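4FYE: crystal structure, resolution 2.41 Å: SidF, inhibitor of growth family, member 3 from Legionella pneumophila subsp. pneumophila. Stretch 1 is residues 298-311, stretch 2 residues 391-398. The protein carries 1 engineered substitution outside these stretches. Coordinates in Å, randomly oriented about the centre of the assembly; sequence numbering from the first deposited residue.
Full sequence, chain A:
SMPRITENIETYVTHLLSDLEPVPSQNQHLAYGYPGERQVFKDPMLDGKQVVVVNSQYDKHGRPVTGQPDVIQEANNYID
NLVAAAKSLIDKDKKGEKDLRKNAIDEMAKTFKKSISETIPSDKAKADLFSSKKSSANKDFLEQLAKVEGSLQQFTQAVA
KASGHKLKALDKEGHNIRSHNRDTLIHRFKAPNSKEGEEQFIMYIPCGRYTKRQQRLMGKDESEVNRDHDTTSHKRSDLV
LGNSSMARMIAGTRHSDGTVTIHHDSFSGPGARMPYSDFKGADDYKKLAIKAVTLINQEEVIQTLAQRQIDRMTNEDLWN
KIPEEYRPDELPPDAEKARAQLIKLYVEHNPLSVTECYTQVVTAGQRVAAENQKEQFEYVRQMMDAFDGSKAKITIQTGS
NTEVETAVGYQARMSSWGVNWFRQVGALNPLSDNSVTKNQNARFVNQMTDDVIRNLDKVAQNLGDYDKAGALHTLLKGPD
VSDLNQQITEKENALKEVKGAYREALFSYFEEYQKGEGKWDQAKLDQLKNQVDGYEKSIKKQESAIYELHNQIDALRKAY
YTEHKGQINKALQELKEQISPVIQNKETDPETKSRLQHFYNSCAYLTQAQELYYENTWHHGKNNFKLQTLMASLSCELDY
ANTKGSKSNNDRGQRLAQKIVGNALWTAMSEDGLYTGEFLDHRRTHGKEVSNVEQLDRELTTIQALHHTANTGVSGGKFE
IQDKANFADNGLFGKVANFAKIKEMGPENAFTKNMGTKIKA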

ATOM      1  N   GLN A 298       1.092 -12.874  -7.590  1.00 50.76           N
ATOM      2  CA  GLN A 298       0.075 -12.133  -8.337  1.00 48.17           C
ATOM      3  C   GLN A 298      -1.334 -12.774  -8.208  1.00 47.32           C
ATOM      4  O   GLN A 298      -2.310 -12.053  -8.074  1.00 46.49           O
ATOM      5  N   GLU A 299      -1.463 -14.102  -8.239  1.00 47.92           N
ATOM      6  CA  GLU A 299      -2.791 -14.638  -8.034  1.00 50.92           C
ATOM      7  C   GLU A 299      -3.353 -14.385  -6.636  1.00 49.63           C
ATOM      8  O   GLU A 299      -4.535 -14.031  -6.514  1.00 52.57           O
ATOM      9  N   GLU A 300      -2.504 -14.380  -5.612  1.00 47.87           N
ATOM     10  CA  GLU A 300      -2.961 -14.053  -4.267  1.00 46.13           C
ATOM     11  C   GLU A 300      -3.493 -12.644  -4.228  1.00 48.64           C
ATOM     12  O   GLU A 300      -4.540 -12.373  -3.658  1.00 51.68           O
ATOM     13  N   VAL A 301      -2.786 -11.734  -4.876  1.00 47.78           N
ATOM     14  CA  VAL A 301      -3.276 -10.376  -5.014  1.00 43.80           C
ATOM     15  C   VAL A 301      -4.673 -10.327  -5.658  1.00 42.82           C
ATOM     16  O   VAL A 301      -5.463  -9.466  -5.300  1.00 46.14           O
ATOM     17  N   ILE A 302      -4.958 -11.199  -6.625  1.00 44.76           N
ATOM     18  CA  ILE A 302      -6.295 -11.218  -7.247  1.00 42.52           C
ATOM     19  C   ILE A 302      -7.291 -11.691  -6.226  1.00 40.41           C
ATOM     20  O   ILE A 302      -8.373 -11.150  -6.083  1.00 40.09           O
ATOM     21  N   GLN A 303      -6.903 -12.682  -5.465  1.00 41.18           N
ATOM     22  CA  GLN A 303      -7.773 -13.175  -4.464  1.00 42.03           C
ATOM     23  C   GLN A 303      -8.113 -12.094  -3.418  1.00 42.45           C
ATOM     24  O   GLN A 303      -9.281 -11.952  -3.013  1.00 44.89           O
ATOM     25  N   THR A 304      -7.127 -11.305  -3.021  1.00 40.31           N
ATOM     26  CA  THR A 304      -7.334 -10.262  -2.008  1.00 40.12           C
ATOM     27  C   THR A 304      -8.176  -9.118  -2.617  1.00 42.61           C
ATOM     28  O   THR A 304      -9.020  -8.585  -1.923  1.00 40.41           O
ATOM     29  N   LEU A 305      -8.016  -8.756  -3.898  1.00 39.04           N
ATOM     30  CA  LEU A 305      -8.886  -7.705  -4.366  1.00 39.69           C
ATOM     31  C   LEU A 305     -10.343  -8.140  -4.439  1.00 43.24           C
ATOM     32  O   LEU A 305     -11.268  -7.371  -4.130  1.00 46.95           O
ATOM     33  N   ALA A 306     -10.587  -9.401  -4.778  1.00 45.92           N
ATOM     34  CA  ALA A 306     -11.973  -9.884  -4.879  1.00 42.73           C
ATOM     35  C   ALA A 306     -12.636  -9.878  -3.519  1.00 44.80           C
ATOM     36  O   ALA A 306     -13.807  -9.563  -3.416  1.00 45.85           O
ATOM     37  N   GLN A 307     -11.889 -10.247  -2.465  1.00 47.88           N
ATOM     38  CA  GLN A 307     -12.418 -10.232  -1.059  1.00 42.33           C
ATOM     39  C   GLN A 307     -12.717  -8.794  -0.675  1.00 40.71           C
ATOM     40  O   GLN A 307     -13.719  -8.564  -0.026  1.00 45.56           O
ATOM     41  N   ARG A 308     -11.850  -7.827  -1.026  1.00 38.95           N
ATOM     42  CA  ARG A 308     -12.138  -6.428  -0.670  1.00 40.84           C
ATOM     43  C   ARG A 308     -13.524  -6.063  -1.336  1.00 42.69           C
ATOM     44  O   ARG A 308     -14.390  -5.470  -0.716  1.00 42.58           O
ATOM     45  N   GLN A 309     -13.725  -6.502  -2.576  1.00 41.13           N
ATOM     46  CA  GLN A 309     -14.889  -6.142  -3.304  1.00 43.90           C
ATOM     47  C   GLN A 309     -16.105  -6.708  -2.585  1.00 47.16           C
ATOM     48  O   GLN A 309     -17.082  -6.007  -2.446  1.00 49.14           O
ATOM     49  N   ILE A 310     -16.044  -7.946  -2.084  1.00 46.48           N
ATOM     50  CA  ILE A 310     -17.138  -8.493  -1.299  1.00 46.64           C
ATOM     51  C   ILE A 310     -17.378  -7.671   0.030  1.00 53.62           C
ATOM     52  O   ILE A 310     -18.560  -7.389   0.411  1.00 46.66           O
ATOM     53  N   ASP A 311     -16.287  -7.295   0.724  1.00 48.45           N
ATOM     54  CA  ASP A 311     -16.344  -6.494   1.967  1.00 52.33           C
ATOM     55  C   ASP A 311     -17.075  -5.180   1.747  1.00 50.41           C
ATOM     56  O   ASP A 311     -17.642  -4.619   2.680  1.00 50.51           O
ATOM     57  N   LYS A 391      -9.063 -14.540 -16.702  1.00 68.10           N
ATOM     58  CA  LYS A 391      -9.719 -14.976 -15.451  1.00 68.36           C
ATOM     59  C   LYS A 391      -8.680 -15.580 -14.521  1.00 67.85           C
ATOM     60  O   LYS A 391      -7.677 -16.059 -15.018  1.00 73.92           O
ATOM     61  N   ALA A 392      -8.912 -15.574 -13.198  1.00 64.50           N
ATOM     62  CA  ALA A 392      -8.176 -16.469 -12.264  1.00 62.34           C
ATOM     63  C   ALA A 392      -9.050 -17.223 -11.292  1.00 60.20           C
ATOM     64  O   ALA A 392      -9.999 -16.661 -10.776  1.00 63.05           O
ATOM     65  N   LYS A 393      -8.700 -18.474 -10.994  1.00 58.86           N
ATOM     66  CA  LYS A 393      -9.524 -19.278 -10.111  1.00 60.02           C
ATOM     67  C   LYS A 393      -9.101 -19.032  -8.700  1.00 57.92           C
ATOM     68  O   LYS A 393      -7.955 -19.230  -8.374  1.00 64.06           O
ATOM     69  N   ILE A 394     -10.031 -18.595  -7.867  1.00 51.62           N
ATOM     70  CA  ILE A 394      -9.697 -17.992  -6.574  1.00 51.83           C
ATOM     71  C   ILE A 394     -10.584 -18.556  -5.474  1.00 49.28           C
ATOM     72  O   ILE A 394     -11.460 -19.310  -5.769  1.00 51.65           O
ATOM     73  N   THR A 395     -10.336 -18.222  -4.218  1.00 50.62           N
ATOM     74  CA  THR A 395     -11.175 -18.715  -3.117  1.00 51.80           C
ATOM     75  C   THR A 395     -11.743 -17.502  -2.406  1.00 48.84           C
ATOM     76  O   THR A 395     -11.015 -16.569  -2.177  1.00 46.84           O
ATOM     77  N   ILE A 396     -13.030 -17.516  -2.057  1.00 49.29           N
ATOM     78  CA  ILE A 396     -13.636 -16.388  -1.420  1.00 50.35           C
ATOM     79  C   ILE A 396     -14.110 -16.914  -0.093  1.00 54.12           C
ATOM     80  O   ILE A 396     -14.888 -17.872  -0.055  1.00 50.70           O
ATOM     81  N   GLN A 397     -13.646 -16.288   0.982  1.00 51.97           N
ATOM     82  CA  GLN A 397     -14.211 -16.559   2.318  1.00 60.95           C
ATOM     83  C   GLN A 397     -15.655 -16.073   2.477  1.00 63.93           C
ATOM     84  O   GLN A 397     -15.894 -14.867   2.382  1.00 62.53           O
ATOM     85  N   THR A 398     -16.597 -16.965   2.783  1.00 68.11           N
ATOM     86  CA  THR A 398     -18.008 -16.577   2.971  1.00 68.41           C
ATOM     87  C   THR A 398     -18.375 -16.353   4.434  1.00 71.83           C
ATOM     88  O   THR A 398     -19.162 -15.481   4.762  1.00 69.02           O
TER

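How does the helix lie against the strand? The axes of helix 298-311 and strand 391-398 approach to 8.1 Å with their N-to-C directions 45° apart, and the backbones come nearest where Gln-303 CA sits 5.6 Å from Ile-394 CA. Glu-299, Ile-302, Ala-306 and Ile-310 point CA-to-CB toward the strand, a spacing of three and four residues that keeps them on one helical face.

What does Ile-394 do at the closest point? It points toward the helix and has the largest area covered by the other stretch. Its chi1, near -117°, lies between wells, while chi2 is p. Ile-394 CG1 packs 3.3 Å from Gln-303 CB, a tight contact, and Ile-394 CD1 reaches 3.9 Å from Glu-299 O and 4.4 Å from Ile-302 CB. Ile-302, with chi1 m and chi2 t, also places its CD1 4.1 Å from Ala-392 CB, extending the apolar contact toward the start of the strand.

How is the polar edge satisfied? Gln-307 leaves the helix sideways, but its t, p rotamer brings the amide to the strand backbone. Gln-397 N donates to Gln-307 OE1 at 2.9 Å, and Gln-307 NE2 donates to Gln-397 O, also at 2.9 Å. One side-chain amide thus pairs with both backbone polar groups of a single strand residue. Gln-303, chi1 and chi2 both t, also leaves the helix sideways, and its end comes nearer the strand, beside Thr-395.

What fills the space near the later helical turns? Ile-396 starts sideways, yet its m, m rotamer carries the tip closer to the helix. Ile-396 CD1 lies 3.8 Å from Ala-306 CB and 4.3 Å from Ile-310 CD1, so one methyl group touches side chains a turn apart.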

ATOM      1  CB  GLN A 298       0.418 -11.981  -9.813  1.00 49.54           C
ATOM      2  CG  GLN A 298      -0.494 -10.956 -10.472  1.00 50.62           C
ATOM      3  CD  GLN A 298      -0.470  -9.605  -9.773  1.00 51.51           C
ATOM      4  OE1 GLN A 298       0.575  -9.182  -9.291  1.00 52.81           O
ATOM      5  NE2 GLN A 298      -1.606  -8.894  -9.774  1.00 51.62           N
ATOM      6  CB  GLU A 299      -3.076 -16.039  -8.654  1.00 58.13           C
ATOM      7  CG  GLU A 299      -2.403 -17.259  -8.025  1.00 68.52           C
ATOM      8  CD  GLU A 299      -2.999 -18.610  -8.486  1.00 69.46           C
ATOM      9  OE1 GLU A 299      -2.948 -19.578  -7.702  1.00 85.43           O
ATOM     10  OE2 GLU A 299      -3.515 -18.760  -9.611  1.00 70.82           O
ATOM     11  CB  GLU A 300      -1.858 -14.243  -3.244  1.00 46.84           C
ATOM     12  CG  GLU A 300      -2.277 -14.071  -1.764  1.00 49.42           C
ATOM     13  CD  GLU A 300      -1.103 -13.781  -0.796  1.00 60.12           C
ATOM     14  OE1 GLU A 300      -1.344 -13.214   0.310  1.00 75.99           O
ATOM     15  OE2 GLU A 300       0.081 -14.076  -1.114  1.00 55.88           O
ATOM     16  CB  VAL A 301      -2.265  -9.494  -5.821  1.00 41.95           C
ATOM     17  CG1 VAL A 301      -2.857  -8.143  -6.301  1.00 38.84           C
ATOM     18  CG2 VAL A 301      -1.025  -9.307  -5.006  1.00 42.55           C
ATOM     19  CB  ILE A 302      -6.363 -12.091  -8.491  1.00 47.42           C
ATOM     20  CG1 ILE A 302      -5.290 -11.624  -9.467  1.00 50.10           C
ATOM     21  CG2 ILE A 302      -7.782 -12.081  -9.094  1.00 44.20           C
ATOM     22  CD1 ILE A 302      -5.572 -11.944 -10.899  1.00 53.88           C
ATOM     23  CB  GLN A 303      -7.135 -14.382  -3.801  1.00 43.62           C
ATOM     24  CG  GLN A 303      -8.050 -15.026  -2.785  1.00 44.90           C
ATOM     25  CD  GLN A 303      -7.512 -16.326  -2.290  1.00 47.56           C
ATOM     26  OE1 GLN A 303      -6.867 -16.351  -1.242  1.00 49.41           O
ATOM     27  NE2 GLN A 303      -7.733 -17.406  -3.046  1.00 46.39           N
ATOM     28  CB  THR A 304      -5.968  -9.783  -1.490  1.00 43.82           C
ATOM     29  OG1 THR A 304      -5.245 -10.926  -1.043  1.00 44.98           O
ATOM     30  CG2 THR A 304      -6.047  -8.741  -0.313  1.00 42.83           C
ATOM     31  CB  LEU A 305      -8.436  -7.209  -5.697  1.00 43.69           C
ATOM     32  CG  LEU A 305      -7.032  -6.621  -5.884  1.00 47.96           C
ATOM     33  CD1 LEU A 305      -7.123  -5.478  -6.839  1.00 45.10           C
ATOM     34  CD2 LEU A 305      -6.240  -6.138  -4.691  1.00 43.70           C
ATOM     35  CB  ALA A 306     -12.011 -11.280  -5.468  1.00 42.55           C
ATOM     36  CB  GLN A 307     -11.434 -10.885  -0.001  1.00 40.16           C
ATOM     37  CG  GLN A 307     -12.113 -11.398   1.307  1.00 38.72           C
ATOM     38  CD  GLN A 307     -12.899 -12.724   1.162  1.00 43.28           C
ATOM     39  OE1 GLN A 307     -12.387 -13.736   0.656  1.00 49.88           O
ATOM     40  NE2 GLN A 307     -14.138 -12.741   1.639  1.00 43.69           N
ATOM     41  CB  ARG A 308     -11.021  -5.447  -1.122  1.00 36.86           C
ATOM     42  CG  ARG A 308     -11.464  -3.965  -1.111  1.00 36.00           C
ATOM     43  CD  ARG A 308     -10.325  -2.856  -1.244  1.00 32.99           C
ATOM     44  NE  ARG A 308     -10.571  -2.441  -2.532  1.00 45.43           N
ATOM     45  CZ  ARG A 308     -11.058  -1.326  -2.997  1.00 46.51           C
ATOM     46  NH1 ARG A 308     -11.127  -0.168  -2.334  1.00 43.42           N
ATOM     47  NH2 ARG A 308     -11.276  -1.403  -4.279  1.00 50.54           N
ATOM     48  CB  GLN A 309     -14.764  -6.644  -4.741  1.00 48.39           C
ATOM     49  CG  GLN A 309     -15.828  -6.129  -5.688  1.00 58.19           C
ATOM     50  CD  GLN A 309     -15.508  -6.443  -7.139  1.00 57.48           C
ATOM     51  OE1 GLN A 309     -16.088  -7.345  -7.711  1.00 53.23           O
ATOM     52  NE2 GLN A 309     -14.540  -5.718  -7.717  1.00 60.16           N
ATOM     53  CB  ILE A 310     -16.953 -10.013  -1.012  1.00 50.82           C
ATOM     54  CG1 ILE A 310     -17.468 -10.931  -2.141  1.00 49.28           C
ATOM     55  CG2 ILE A 310     -17.825 -10.441   0.172  1.00 48.12           C
ATOM     56  CD1 ILE A 310     -16.896 -10.759  -3.500  1.00 48.36           C
ATOM     57  CB  ASP A 311     -14.924  -6.010   2.364  1.00 60.72           C
ATOM     58  CG  ASP A 311     -14.041  -7.104   2.832  1.00 84.04           C
ATOM     59  OD1 ASP A 311     -14.548  -8.277   2.849  1.00104.77           O
ATOM     60  OD2 ASP A 311     -12.841  -6.786   3.165  1.00 78.29           O
ATOM     61  CB  LYS A 391     -10.757 -16.057 -15.752  1.00 68.03           C
ATOM     62  CG  LYS A 391     -12.084 -15.538 -16.268  1.00 76.11           C
ATOM     63  CD  LYS A 391     -13.115 -16.647 -16.550  1.00 75.72           C
ATOM     64  CE  LYS A 391     -13.029 -17.104 -17.997  1.00 72.23           C
ATOM     65  NZ  LYS A 391     -14.307 -17.702 -18.489  1.00 76.39           N
ATOM     66  CB  ALA A 392      -7.127 -15.705 -11.491  1.00 63.82           C
ATOM     67  CB  LYS A 393      -9.438 -20.742 -10.477  1.00 61.43           C
ATOM     68  CG  LYS A 393      -9.844 -20.928 -11.916  1.00 69.93           C
ATOM     69  CD  LYS A 393     -10.162 -22.356 -12.338  1.00 76.14           C
ATOM     70  CE  LYS A 393     -10.838 -22.287 -13.703  1.00 75.82           C
ATOM     71  NZ  LYS A 393     -11.155 -23.614 -14.300  1.00 84.25           N
ATOM     72  CB  ILE A 394      -9.751 -16.427  -6.704  1.00 50.02           C
ATOM     73  CG1 ILE A 394      -8.383 -15.958  -6.437  1.00 50.27           C
ATOM     74  CG2 ILE A 394     -10.918 -15.687  -5.990  1.00 43.23           C
ATOM     75  CD1 ILE A 394      -7.543 -16.267  -7.645  1.00 53.48           C
ATOM     76  CB  THR A 395     -10.326 -19.540  -2.117  1.00 53.42           C
ATOM     77  OG1 THR A 395     -10.036 -20.793  -2.720  1.00 58.30           O
ATOM     78  CG2 THR A 395     -11.058 -19.799  -0.839  1.00 49.62           C
ATOM     79  CB  ILE A 396     -14.855 -15.870  -2.249  1.00 54.03           C
ATOM     80  CG1 ILE A 396     -14.392 -15.272  -3.593  1.00 47.85           C
ATOM     81  CG2 ILE A 396     -15.753 -14.908  -1.453  1.00 47.96           C
ATOM     82  CD1 ILE A 396     -13.910 -13.886  -3.465  1.00 45.62           C
ATOM     83  CB  GLN A 397     -13.420 -15.791   3.357  1.00 61.35           C
ATOM     84  CG  GLN A 397     -12.053 -16.298   3.650  1.00 68.70           C
ATOM     85  CD  GLN A 397     -12.093 -17.771   3.908  1.00 78.99           C
ATOM     86  OE1 GLN A 397     -11.550 -18.555   3.111  1.00 80.59           O
ATOM     87  NE2 GLN A 397     -12.788 -18.175   4.987  1.00 78.40           N
ATOM     88  CB  THR A 398     -18.985 -17.617   2.388  1.00 65.81           C
ATOM     89  OG1 THR A 398     -18.870 -18.827   3.122  1.00 71.09           O
ATOM     90  CG2 THR A 398     -18.699 -17.899   0.911  1.00 65.24           C
TER